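Long-range contacts in structural polyprotein, VP3 (Israeli acute paralysis virus, PDB 5CDD), which probably serves as a structural capsid subunit, the jelly-roll VP3 part of a longer polyprotein, assembling with VP1 and VP2: residues 178-183 / 237-241; 82-87 / 171-175; 69-73 / 254-258; 134-140 / 261-267. All blocks are in the same frame, centred on the assembly; numbering follows the deposited sequence.

Contact 1 of 4, residues 178-183 / 237-241; sequences LTGAVA and FLCIR
Build 237-241 as an extended strand and set the loop 178-183 beside it, with the CA atoms of L178 and C239 8.0 Å apart. G180-V182 take helical phi/psi, and A183 N bonds back to T179 O at 2.8 Å, curling the loop so that two carbonyls point at the strand. R241 reaches them with chi1 to chi3 m, t, m: NH1 donates to L178 O (3.0 Å) and to A183 O (2.9 Å), and NH2 adds a bond to A183 O (3.3 Å). NH2 also forms a salt bridge with E154. Beside these bonds, L178 (m, t) turns its side chain to the strand, where CD2 touches CZ of F237 (chi1 p) at 3.6 Å and CB lies 4.3 Å from C239 SG. Y195 of a neighbouring chain packs on L178, A183 and F237. A buried arginine donating to two loop carbonyls thus joins the connection between strands 171-173 and 189-194 to strand 236-247, beside 150-159 in one sheet of the viral jelly roll.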
loop_
_atom_site.group_PDB
_atom_site.type_symbol
_atom_site.label_atom_id
_atom_site.label_comp_id
_atom_site.label_asym_id
_atom_site.label_seq_id
_atom_site.Cartn_x
_atom_site.Cartn_y
_atom_site.Cartn_z
ATOM N N LEU B 178 -51.022 -47.037 -22.688
ATOM C CA LEU B 178 -50.960 -45.741 -23.345
ATOM C C LEU B 178 -51.799 -45.626 -24.614
ATOM O O LEU B 178 -51.387 -44.987 -25.583
ATOM C CB LEU B 178 -49.496 -45.399 -23.636
ATOM C CG LEU B 178 -48.619 -45.249 -22.388
ATOM C CD1 LEU B 178 -47.165 -45.152 -22.789
ATOM C CD2 LEU B 178 -49.046 -44.016 -21.604
ATOM N N THR B 179 -52.979 -46.242 -24.595
ATOM C CA THR B 179 -53.898 -46.189 -25.727
ATOM C C THR B 179 -54.953 -45.104 -25.516
ATOM O O THR B 179 -55.302 -44.782 -24.384
ATOM C CB THR B 179 -54.624 -47.521 -25.923
ATOM O OG1 THR B 179 -55.385 -47.827 -24.747
ATOM C CG2 THR B 179 -53.619 -48.632 -26.226
ATOM N N GLY B 180 -55.469 -44.559 -26.611
ATOM C CA GLY B 180 -56.463 -43.502 -26.527
ATOM C C GLY B 180 -57.563 -43.579 -25.478
ATOM O O GLY B 180 -58.055 -42.533 -25.048
ATOM N N ALA B 181 -57.947 -44.787 -25.067
ATOM C CA ALA B 181 -59.017 -44.977 -24.087
ATOM C C ALA B 181 -58.550 -44.829 -22.647
ATOM O O ALA B 181 -59.091 -44.032 -21.887
ATOM C CB ALA B 181 -59.656 -46.340 -24.283
ATOM N N VAL B 182 -57.533 -45.594 -22.278
ATOM C CA VAL B 182 -57.003 -45.542 -20.923
ATOM C C VAL B 182 -56.066 -44.358 -20.725
ATOM O O VAL B 182 -55.746 -44.009 -19.598
ATOM C CB VAL B 182 -56.269 -46.860 -20.581
ATOM C CG1 VAL B 182 -55.261 -47.170 -21.655
ATOM C CG2 VAL B 182 -55.570 -46.756 -19.249
ATOM N N ALA B 183 -55.645 -43.729 -21.818
ATOM C CA ALA B 183 -54.739 -42.588 -21.734
ATOM C C ALA B 183 -55.133 -41.450 -22.667
ATOM O O ALA B 183 -54.516 -41.255 -23.718
ATOM C CB ALA B 183 -53.314 -43.041 -22.035
ATOM N N PHE B 237 -42.720 -38.286 -19.813
ATOM C CA PHE B 237 -42.464 -38.964 -21.074
ATOM C C PHE B 237 -43.279 -38.398 -22.229
ATOM O O PHE B 237 -44.293 -37.727 -22.028
ATOM C CB PHE B 237 -42.763 -40.462 -20.923
ATOM C CG PHE B 237 -44.219 -40.780 -20.695
ATOM C CD1 PHE B 237 -45.093 -40.932 -21.769
ATOM C CD2 PHE B 237 -44.722 -40.921 -19.403
ATOM C CE1 PHE B 237 -46.444 -41.220 -21.563
ATOM C CE2 PHE B 237 -46.074 -41.209 -19.185
ATOM C CZ PHE B 237 -46.934 -41.359 -20.269
ATOM N N LEU B 238 -42.808 -38.664 -23.443
ATOM C CA LEU B 238 -43.489 -38.227 -24.653
ATOM C C LEU B 238 -44.107 -39.470 -25.267
ATOM O O LEU B 238 -43.579 -40.568 -25.112
ATOM C CB LEU B 238 -42.505 -37.618 -25.651
ATOM C CG LEU B 238 -41.929 -36.236 -25.368
ATOM C CD1 LEU B 238 -40.922 -35.882 -26.434
ATOM C CD2 LEU B 238 -43.032 -35.206 -25.357
ATOM N N CYS B 239 -45.218 -39.298 -25.969
ATOM C CA CYS B 239 -45.885 -40.430 -26.587
ATOM C C CYS B 239 -46.280 -40.096 -28.019
ATOM O O CYS B 239 -46.946 -39.090 -28.269
ATOM C CB CYS B 239 -47.117 -40.809 -25.767
ATOM S SG CYS B 239 -47.833 -42.396 -26.206
ATOM N N ILE B 240 -45.862 -40.945 -28.954
ATOM C CA ILE B 240 -46.164 -40.744 -30.366
ATOM C C ILE B 240 -47.251 -41.715 -30.835
ATOM O O ILE B 240 -46.993 -42.903 -31.042
ATOM C CB ILE B 240 -44.897 -40.941 -31.227
ATOM C CG1 ILE B 240 -43.770 -40.055 -30.692
ATOM C CG2 ILE B 240 -45.191 -40.589 -32.677
ATOM C CD1 ILE B 240 -42.451 -40.228 -31.414
ATOM N N ARG B 241 -48.467 -41.198 -31.002
ATOM C CA ARG B 241 -49.601 -42.011 -31.434
ATOM C C ARG B 241 -50.299 -41.390 -32.638
ATOM O O ARG B 241 -50.486 -40.175 -32.699
ATOM C CB ARG B 241 -50.613 -42.153 -30.294
ATOM C CG ARG B 241 -50.025 -42.660 -28.993
ATOM C CD ARG B 241 -51.101 -42.854 -27.938
ATOM N NE ARG B 241 -51.925 -41.662 -27.765
ATOM C CZ ARG B 241 -52.802 -41.499 -26.781
ATOM N NH1 ARG B 241 -52.969 -42.453 -25.875
ATOM N NH2 ARG B 241 -53.515 -40.384 -26.703
#

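Contact 2 of 4, residues 82-87 / 171-175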
loop_
_atom_site.group_PDB
_atom_site.type_symbol
_atom_site.label_atom_id
_atom_site.label_comp_id
_atom_site.label_asym_id
_atom_site.label_seq_id
_atom_site.Cartn_x
_atom_site.Cartn_y
_atom_site.Cartn_z
ATOM N N ALA B 82 -45.665 -48.958 -32.257
ATOM C CA ALA B 82 -44.922 -50.127 -31.813
ATOM C C ALA B 82 -43.508 -50.147 -32.350
ATOM O O ALA B 82 -43.272 -49.873 -33.524
ATOM C CB ALA B 82 -45.636 -51.397 -32.233
ATOM N N ASN B 83 -42.571 -50.487 -31.474
ATOM C CA ASN B 83 -41.157 -50.574 -31.816
ATOM C C ASN B 83 -40.618 -51.731 -30.991
ATOM O O ASN B 83 -39.582 -51.633 -30.328
ATOM C CB ASN B 83 -40.445 -49.275 -31.439
ATOM C CG ASN B 83 -38.986 -49.279 -31.834
ATOM O OD1 ASN B 83 -38.648 -49.442 -33.007
ATOM N ND2 ASN B 83 -38.111 -49.096 -30.856
ATOM N N GLY B 84 -41.344 -52.840 -31.054
ATOM C CA GLY B 84 -40.979 -54.005 -30.278
ATOM C C GLY B 84 -41.387 -53.648 -28.864
ATOM O O GLY B 84 -42.381 -52.948 -28.667
ATOM N N ASP B 85 -40.629 -54.114 -27.879
ATOM C CA ASP B 85 -40.927 -53.804 -26.490
ATOM C C ASP B 85 -39.947 -52.756 -25.979
ATOM O O ASP B 85 -39.722 -52.632 -24.774
ATOM C CB ASP B 85 -40.863 -55.073 -25.636
ATOM C CG ASP B 85 -42.118 -55.924 -25.769
ATOM O OD1 ASP B 85 -42.631 -56.061 -26.901
ATOM O OD2 ASP B 85 -42.589 -56.469 -24.749
ATOM N N ASP B 86 -39.357 -52.006 -26.907
ATOM C CA ASP B 86 -38.409 -50.950 -26.549
ATOM C C ASP B 86 -39.088 -49.596 -26.584
ATOM O O ASP B 86 -40.299 -49.497 -26.781
ATOM C CB ASP B 86 -37.231 -50.902 -27.520
ATOM C CG ASP B 86 -36.496 -52.216 -27.617
ATOM O OD1 ASP B 86 -36.286 -52.871 -26.574
ATOM O OD2 ASP B 86 -36.105 -52.586 -28.744
ATOM N N TRP B 87 -38.280 -48.563 -26.367
ATOM C CA TRP B 87 -38.718 -47.173 -26.369
ATOM C C TRP B 87 -38.693 -46.525 -27.754
ATOM O O TRP B 87 -38.041 -47.013 -28.678
ATOM C CB TRP B 87 -37.872 -46.350 -25.394
ATOM C CG TRP B 87 -37.723 -46.984 -24.045
ATOM C CD1 TRP B 87 -36.769 -47.882 -23.662
ATOM C CD2 TRP B 87 -38.553 -46.769 -22.898
ATOM N NE1 TRP B 87 -36.954 -48.239 -22.349
ATOM C CE2 TRP B 87 -38.044 -47.570 -21.856
ATOM C CE3 TRP B 87 -39.679 -45.977 -22.651
ATOM C CZ2 TRP B 87 -38.620 -47.602 -20.589
ATOM C CZ3 TRP B 87 -40.251 -46.011 -21.390
ATOM C CH2 TRP B 87 -39.720 -46.817 -20.376
ATOM N N ILE B 171 -35.831 -52.537 -18.858
ATOM C CA ILE B 171 -37.101 -51.869 -18.587
ATOM C C ILE B 171 -37.661 -51.284 -19.880
ATOM O O ILE B 171 -36.975 -50.548 -20.588
ATOM C CB ILE B 171 -36.937 -50.730 -17.557
ATOM C CG1 ILE B 171 -36.500 -51.304 -16.208
ATOM C CG2 ILE B 171 -38.251 -49.975 -17.400
ATOM C CD1 ILE B 171 -36.290 -50.260 -15.140
ATOM N N GLY B 172 -38.911 -51.619 -20.183
ATOM C CA GLY B 172 -39.538 -51.120 -21.392
ATOM C C GLY B 172 -40.868 -50.461 -21.095
ATOM O O GLY B 172 -41.331 -50.494 -19.956
ATOM N N PRO B 173 -41.511 -49.851 -22.101
ATOM C CA PRO B 173 -42.800 -49.184 -21.914
ATOM C C PRO B 173 -43.981 -50.150 -21.884
ATOM O O PRO B 173 -43.914 -51.253 -22.431
ATOM C CB PRO B 173 -42.863 -48.240 -23.107
ATOM C CG PRO B 173 -42.221 -49.057 -24.180
ATOM C CD PRO B 173 -41.013 -49.650 -23.474
ATOM N N ASP B 174 -45.060 -49.720 -21.240
ATOM C CA ASP B 174 -46.279 -50.512 -21.140
ATOM C C ASP B 174 -47.285 -49.902 -22.113
ATOM O O ASP B 174 -48.199 -49.183 -21.707
ATOM C CB ASP B 174 -46.838 -50.452 -19.719
ATOM C CG ASP B 174 -47.896 -51.503 -19.467
ATOM O OD1 ASP B 174 -48.778 -51.686 -20.333
ATOM O OD2 ASP B 174 -47.850 -52.144 -18.399
ATOM N N GLN B 175 -47.096 -50.190 -23.396
ATOM C CA GLN B 175 -47.944 -49.674 -24.465
ATOM C C GLN B 175 -49.436 -49.838 -24.237
ATOM O O GLN B 175 -50.210 -48.920 -24.497
ATOM C CB GLN B 175 -47.561 -50.340 -25.778
ATOM C CG GLN B 175 -46.114 -50.138 -26.141
ATOM C CD GLN B 175 -45.453 -51.423 -26.583
ATOM O OE1 GLN B 175 -45.336 -52.371 -25.805
ATOM N NE2 GLN B 175 -45.013 -51.466 -27.836
#
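The 82-87 segment has no regular structure but folds into a type II' turn from N83 to D86, closed by a weak D86 N to N83 O bond of 3.4 Å. G84 takes the second position with positive phi, a conformation that favours glycine. Opposite it, 171-173 runs as a weakly bonded strand, and the two backbones come closest at D86 and G172, whose CA atoms are 5.3 Å apart. A CB on G172 would clash with D85 O, so glycine permits this approach. Next to it P173 wedges in, its CG 3.3 Å from D86 O and its CD 3.5 Å from D85 O. The W87 ring lies against the proline: P173 CD sits 3.9 Å from the centroid of the six-membered ring, over its face, in a CH-pi contact. At the ring edge W87 NE1 gives a weak bond to I171 O (2.9 Å), while W87 CZ2 packs on I171 CG2 at 4.0 Å. Farther along, Q175 NE2 donates to G84 O at 3.1 Å, a bond to a central residue of the turn. Y98 meets W87 edge-to-face. This proline-tryptophan CH-pi contact joins the loop before strand 90-92 to the short 164-166/171-173 hairpin of the jelly roll.

Contact 3 of 4, residues 69-73 / 254-258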
loop_
_atom_site.group_PDB
_atom_site.type_symbol
_atom_site.label_atom_id
_atom_site.label_comp_id
_atom_site.label_asym_id
_atom_site.label_seq_id
_atom_site.Cartn_x
_atom_site.Cartn_y
_atom_site.Cartn_z
ATOM N N LEU B 69 -38.308 -45.180 -36.011
ATOM C CA LEU B 69 -39.522 -45.987 -35.981
ATOM C C LEU B 69 -40.123 -46.270 -37.355
ATOM O O LEU B 69 -39.777 -45.630 -38.348
ATOM C CB LEU B 69 -40.571 -45.288 -35.115
ATOM C CG LEU B 69 -40.102 -44.778 -33.750
ATOM C CD1 LEU B 69 -41.206 -43.945 -33.125
ATOM C CD2 LEU B 69 -39.723 -45.942 -32.851
ATOM N N THR B 70 -41.033 -47.240 -37.394
ATOM C CA THR B 70 -41.717 -47.613 -38.626
ATOM C C THR B 70 -43.213 -47.396 -38.436
ATOM O O THR B 70 -43.840 -48.012 -37.572
ATOM C CB THR B 70 -41.477 -49.097 -38.993
ATOM O OG1 THR B 70 -40.071 -49.335 -39.145
ATOM C CG2 THR B 70 -42.181 -49.440 -40.299
ATOM N N TRP B 71 -43.779 -46.502 -39.236
ATOM C CA TRP B 71 -45.201 -46.213 -39.161
ATOM C C TRP B 71 -45.868 -46.789 -40.406
ATOM O O TRP B 71 -45.609 -46.351 -41.526
ATOM C CB TRP B 71 -45.422 -44.701 -39.064
ATOM C CG TRP B 71 -46.857 -44.292 -38.923
ATOM C CD1 TRP B 71 -47.900 -45.068 -38.499
ATOM C CD2 TRP B 71 -47.401 -42.988 -39.161
ATOM N NE1 TRP B 71 -49.058 -44.329 -38.459
ATOM C CE2 TRP B 71 -48.780 -43.048 -38.859
ATOM C CE3 TRP B 71 -46.855 -41.774 -39.598
ATOM C CZ2 TRP B 71 -49.623 -41.938 -38.981
ATOM C CZ3 TRP B 71 -47.694 -40.669 -39.719
ATOM C CH2 TRP B 71 -49.063 -40.760 -39.410
ATOM N N LYS B 72 -46.720 -47.788 -40.198
ATOM C CA LYS B 72 -47.418 -48.457 -41.289
ATOM C C LYS B 72 -48.843 -47.957 -41.440
ATOM O O LYS B 72 -49.424 -47.411 -40.504
ATOM C CB LYS B 72 -47.461 -49.963 -41.034
ATOM C CG LYS B 72 -46.122 -50.577 -40.699
ATOM C CD LYS B 72 -46.288 -52.015 -40.255
ATOM C CE LYS B 72 -44.961 -52.600 -39.814
ATOM N NZ LYS B 72 -45.114 -53.988 -39.303
ATOM N N THR B 73 -49.404 -48.157 -42.625
ATOM C CA THR B 73 -50.775 -47.752 -42.879
ATOM C C THR B 73 -51.661 -48.719 -42.096
ATOM O O THR B 73 -52.867 -48.523 -41.975
ATOM C CB THR B 73 -51.099 -47.834 -44.382
ATOM O OG1 THR B 73 -50.885 -49.172 -44.842
ATOM C CG2 THR B 73 -50.201 -46.882 -45.169
ATOM N N ASP B 254 -45.985 -48.356 -48.242
ATOM C CA ASP B 254 -47.025 -48.371 -47.222
ATOM C C ASP B 254 -46.368 -48.075 -45.877
ATOM O O ASP B 254 -46.958 -48.297 -44.815
ATOM C CB ASP B 254 -47.710 -49.738 -47.177
ATOM C CG ASP B 254 -46.746 -50.859 -46.844
ATOM O OD1 ASP B 254 -45.763 -51.037 -47.594
ATOM O OD2 ASP B 254 -46.971 -51.561 -45.834
ATOM N N ASN B 255 -45.139 -47.572 -45.940
ATOM C CA ASN B 255 -44.367 -47.228 -44.751
ATOM C C ASN B 255 -43.829 -45.811 -44.797
ATOM O O ASN B 255 -43.831 -45.152 -45.836
ATOM C CB ASN B 255 -43.178 -48.168 -44.589
ATOM C CG ASN B 255 -43.564 -49.505 -44.013
ATOM O OD1 ASN B 255 -42.710 -50.357 -43.782
ATOM N ND2 ASN B 255 -44.854 -49.702 -43.776
ATOM N N VAL B 256 -43.356 -45.370 -43.639
ATOM C CA VAL B 256 -42.765 -44.057 -43.444
ATOM C C VAL B 256 -41.928 -44.231 -42.193
ATOM O O VAL B 256 -42.373 -44.862 -41.234
ATOM C CB VAL B 256 -43.827 -42.964 -43.171
ATOM C CG1 VAL B 256 -44.658 -42.722 -44.409
ATOM C CG2 VAL B 256 -44.721 -43.374 -42.012
ATOM N N SER B 257 -40.712 -43.705 -42.201
ATOM C CA SER B 257 -39.858 -43.823 -41.035
ATOM C C SER B 257 -39.955 -42.557 -40.206
ATOM O O SER B 257 -40.068 -41.455 -40.745
ATOM C CB SER B 257 -38.409 -44.061 -41.454
ATOM O OG SER B 257 -38.285 -45.286 -42.152
ATOM N N ILE B 258 -39.933 -42.726 -38.891
ATOM C CA ILE B 258 -39.994 -41.595 -37.981
ATOM C C ILE B 258 -38.665 -41.516 -37.243
ATOM O O ILE B 258 -38.360 -42.359 -36.401
ATOM C CB ILE B 258 -41.136 -41.754 -36.964
ATOM C CG1 ILE B 258 -42.459 -41.942 -37.704
ATOM C CG2 ILE B 258 -41.206 -40.527 -36.065
ATOM C CD1 ILE B 258 -43.634 -42.171 -36.799
#
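W71, V256, L69 and I258 all face the sandwich interior, and they form the apolar centre. W71 CB meets V256 CG2 at 3.3 Å and I258 CD1 at 3.8 Å, while L69 CB lies 4.0 Å from I258 CB. The antiparallel backbones carry them, the short strand axes 4.7 Å apart at 148°. L69 and I258 make a hydrogen-bonded pair, L69 N to I258 O at 2.8 Å and I258 N to L69 O at 3.0 Å; W71 N reaches V256 O at 2.9 Å, but V256 N to W71 O is weak at 3.2 Å. On the other face the polar edge begins: N255 lies between T70 and K72, with OD1 3.6 Å from T70 CG2 and ND2 3.4 Å from K72 CG. Last, D254 O accepts from both T73 N (3.3 Å) and N255 ND2 (2.7 Å). Strand 132-144 continues the sheet through S257 and V144, L246 of strand 236-247 packs against W71 and V256, and L166 of another chain lies against N255 and S257.

Contact 4 of 4, residues 134-140 / 261-267; sequences RATMCYR and WKWAEDV
The oddest feature is R140: its guanidinium lies flat on W261, centres 3.8 Å apart and planes at 27°, with CZ 3.8 Å from the centroid of the five-membered ring, a cation-pi stack. To reach it R140 takes chi1 t, chi2 t and chi3 p. The backbones are antiparallel strands, axes 4.7 Å apart at 151°, with T136-E265, C138-W263 and R140-W261 as hydrogen-bonded pairs. Each pair carries two backbone hydrogen bonds: T136 N to E265 O 2.8 Å and E265 N to T136 O 2.9 Å, C138 N to W263 O 2.8 Å and W263 N to C138 O 3.1 Å, R140 N to W261 O 3.1 Å and W261 N to R140 O 2.9 Å. W263 (chi1 p) covers C138, whose CB is 3.5 Å from the centroid of the five-membered ring. M137 (m, m, m) and Y139 (m) pack along K262 (all t), M137 CE 3.5 Å from K262 CE, Y139 CE1 3.6 Å from K262 CG. At D266 phi/psi of 53/46 turns a corner, and T136 OG1 donates to D266 OD2 (3.2 Å). Salt bridges join R140 to E200 and to E123 of another chain, K262 to E124, E265 to R204: all three find opposite charges beyond these strands.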
loop_
_atom_site.group_PDB
_atom_site.type_symbol
_atom_site.label_atom_id
_atom_site.label_comp_id
_atom_site.label_asym_id
_atom_site.label_seq_id
_atom_site.Cartn_x
_atom_site.Cartn_y
_atom_site.Cartn_z
ATOM N N ARG B 134 -30.633 -30.867 -14.597
ATOM C CA ARG B 134 -31.766 -29.968 -14.764
ATOM C C ARG B 134 -31.581 -29.332 -16.135
ATOM O O ARG B 134 -30.551 -28.709 -16.395
ATOM C CB ARG B 134 -31.756 -28.885 -13.685
ATOM C CG ARG B 134 -32.912 -27.911 -13.784
ATOM C CD ARG B 134 -32.715 -26.727 -12.859
ATOM N NE ARG B 134 -33.811 -25.769 -12.969
ATOM C CZ ARG B 134 -35.007 -25.928 -12.412
ATOM N NH1 ARG B 134 -35.266 -27.012 -11.696
ATOM N NH2 ARG B 134 -35.947 -25.009 -12.578
ATOM N N ALA B 135 -32.561 -29.496 -17.018
ATOM C CA ALA B 135 -32.443 -28.929 -18.353
ATOM C C ALA B 135 -33.726 -28.989 -19.167
ATOM O O ALA B 135 -34.710 -29.615 -18.771
ATOM C CB ALA B 135 -31.323 -29.636 -19.110
ATOM N N THR B 136 -33.700 -28.313 -20.311
ATOM C CA THR B 136 -34.826 -28.288 -21.228
ATOM C C THR B 136 -34.510 -29.326 -22.294
ATOM O O THR B 136 -33.574 -29.157 -23.074
ATOM C CB THR B 136 -34.977 -26.907 -21.896
ATOM O OG1 THR B 136 -35.310 -25.929 -20.902
ATOM C CG2 THR B 136 -36.066 -26.941 -22.951
ATOM N N MET B 137 -35.279 -30.408 -22.315
ATOM C CA MET B 137 -35.055 -31.471 -23.281
ATOM C C MET B 137 -35.659 -31.147 -24.636
ATOM O O MET B 137 -36.825 -30.761 -24.732
ATOM C CB MET B 137 -35.628 -32.786 -22.755
ATOM C CG MET B 137 -34.998 -33.238 -21.448
ATOM S SD MET B 137 -33.194 -33.163 -21.504
ATOM C CE MET B 137 -32.838 -34.384 -22.767
ATOM N N CYS B 138 -34.857 -31.307 -25.683
ATOM C CA CYS B 138 -35.311 -31.024 -27.036
ATOM C C CYS B 138 -35.325 -32.282 -27.888
ATOM O O CYS B 138 -34.398 -33.093 -27.842
ATOM C CB CYS B 138 -34.412 -29.972 -27.676
ATOM S SG CYS B 138 -34.372 -28.419 -26.767
ATOM N N TYR B 139 -36.390 -32.430 -28.670
ATOM C CA TYR B 139 -36.559 -33.587 -29.536
ATOM C C TYR B 139 -37.051 -33.146 -30.908
ATOM O O TYR B 139 -37.975 -32.339 -31.009
ATOM C CB TYR B 139 -37.582 -34.545 -28.915
ATOM C CG TYR B 139 -37.224 -35.010 -27.521
ATOM C CD1 TYR B 139 -36.301 -36.035 -27.323
ATOM C CD2 TYR B 139 -37.790 -34.407 -26.395
ATOM C CE1 TYR B 139 -35.949 -36.452 -26.042
ATOM C CE2 TYR B 139 -37.441 -34.816 -25.104
ATOM C CZ TYR B 139 -36.520 -35.839 -24.937
ATOM O OH TYR B 139 -36.161 -36.247 -23.670
ATOM N N ARG B 140 -36.425 -33.660 -31.961
ATOM C CA ARG B 140 -36.845 -33.337 -33.319
ATOM C C ARG B 140 -37.385 -34.611 -33.943
ATOM O O ARG B 140 -36.680 -35.614 -34.024
ATOM C CB ARG B 140 -35.676 -32.800 -34.146
ATOM C CG ARG B 140 -36.055 -32.407 -35.568
ATOM C CD ARG B 140 -35.024 -31.453 -36.168
ATOM N NE ARG B 140 -33.697 -32.053 -36.282
ATOM C CZ ARG B 140 -33.283 -32.788 -37.308
ATOM N NH1 ARG B 140 -34.092 -33.021 -38.326
ATOM N NH2 ARG B 140 -32.059 -33.295 -37.307
ATOM N N TRP B 261 -34.507 -37.169 -32.928
ATOM C CA TRP B 261 -33.231 -36.621 -32.482
ATOM C C TRP B 261 -33.375 -36.124 -31.049
ATOM O O TRP B 261 -34.450 -35.677 -30.649
ATOM C CB TRP B 261 -32.794 -35.462 -33.379
ATOM C CG TRP B 261 -32.525 -35.853 -34.801
ATOM C CD1 TRP B 261 -33.447 -36.200 -35.748
ATOM C CD2 TRP B 261 -31.245 -35.932 -35.439
ATOM N NE1 TRP B 261 -32.819 -36.488 -36.938
ATOM C CE2 TRP B 261 -31.468 -36.331 -36.775
ATOM C CE3 TRP B 261 -29.929 -35.703 -35.011
ATOM C CZ2 TRP B 261 -30.423 -36.508 -37.688
ATOM C CZ3 TRP B 261 -28.890 -35.878 -35.921
ATOM C CH2 TRP B 261 -29.144 -36.277 -37.244
ATOM N N LYS B 262 -32.291 -36.197 -30.282
ATOM C CA LYS B 262 -32.318 -35.760 -28.891
ATOM C C LYS B 262 -31.118 -34.900 -28.505
ATOM O O LYS B 262 -29.990 -35.154 -28.932
ATOM C CB LYS B 262 -32.384 -36.981 -27.968
ATOM C CG LYS B 262 -32.334 -36.649 -26.484
ATOM C CD LYS B 262 -32.334 -37.907 -25.629
ATOM C CE LYS B 262 -32.268 -37.565 -24.148
ATOM N NZ LYS B 262 -32.334 -38.773 -23.279
ATOM N N TRP B 263 -31.376 -33.878 -27.695
ATOM C CA TRP B 263 -30.333 -32.981 -27.207
ATOM C C TRP B 263 -30.937 -32.110 -26.107
ATOM O O TRP B 263 -32.155 -32.086 -25.933
ATOM C CB TRP B 263 -29.762 -32.132 -28.354
ATOM C CG TRP B 263 -30.617 -30.989 -28.809
ATOM C CD1 TRP B 263 -30.630 -29.721 -28.302
ATOM C CD2 TRP B 263 -31.586 -31.009 -29.865
ATOM N NE1 TRP B 263 -31.545 -28.948 -28.977
ATOM C CE2 TRP B 263 -32.148 -29.714 -29.941
ATOM C CE3 TRP B 263 -32.037 -31.994 -30.753
ATOM C CZ2 TRP B 263 -33.138 -29.378 -30.872
ATOM C CZ3 TRP B 263 -33.023 -31.660 -31.682
ATOM C CH2 TRP B 263 -33.560 -30.362 -31.730
ATOM N N ALA B 264 -30.092 -31.409 -25.356
ATOM C CA ALA B 264 -30.580 -30.572 -24.262
ATOM C C ALA B 264 -30.142 -29.113 -24.338
ATOM O O ALA B 264 -29.167 -28.772 -25.007
ATOM C CB ALA B 264 -30.143 -31.170 -22.929
ATOM N N GLU B 265 -30.879 -28.257 -23.637
ATOM C CA GLU B 265 -30.582 -26.830 -23.593
ATOM C C GLU B 265 -30.834 -26.334 -22.175
ATOM O O GLU B 265 -31.530 -26.990 -21.403
ATOM C CB GLU B 265 -31.471 -26.069 -24.574
ATOM C CG GLU B 265 -31.520 -26.688 -25.958
ATOM C CD GLU B 265 -32.239 -25.815 -26.965
ATOM O OE1 GLU B 265 -33.254 -25.188 -26.596
ATOM O OE2 GLU B 265 -31.796 -25.767 -28.132
ATOM N N ASP B 266 -30.272 -25.176 -21.839
ATOM C CA ASP B 266 -30.423 -24.608 -20.504
ATOM C C ASP B 266 -30.003 -25.680 -19.504
ATOM O O ASP B 266 -30.682 -25.923 -18.505
ATOM C CB ASP B 266 -31.877 -24.200 -20.262
ATOM C CG ASP B 266 -32.388 -23.228 -21.306
ATOM O OD1 ASP B 266 -31.723 -22.193 -21.528
ATOM O OD2 ASP B 266 -33.455 -23.501 -21.905
ATOM N N VAL B 267 -28.870 -26.312 -19.792
ATOM C CA VAL B 267 -28.338 -27.379 -18.962
ATOM C C VAL B 267 -27.562 -26.902 -17.746
ATOM O O VAL B 267 -26.840 -25.909 -17.800
ATOM C CB VAL B 267 -27.408 -28.300 -19.784
ATOM C CG1 VAL B 267 -26.873 -29.420 -18.909
ATOM C CG2 VAL B 267 -28.155 -28.867 -20.976
#

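Overall arrangement
Contacts 3 and 4 share strand 255-265, which runs between 64-72 and 132-144; contact 3 samples the first pairing near its start, contact 4 the second near its end, their centres 25 Å apart in one sheet of the sandwich. Strand 236-247 of contact 1 belongs to the facing sheet, and its L238 and I240 close the gap: L238 CD1 lies 3.5 Å from Y139 CD2 of contact 4, I240 CD1 4.3 Å from L69 CD1 of contact 3. Contact 2 closes before contact 1 opens, centres 12 Å apart, each bringing a loop against a strand. Contact 2 reaches contact 3 where N83 CG meets L69 CD2 at 3.6 Å, but it stays about 10 Å, nearest atoms, from contact 4.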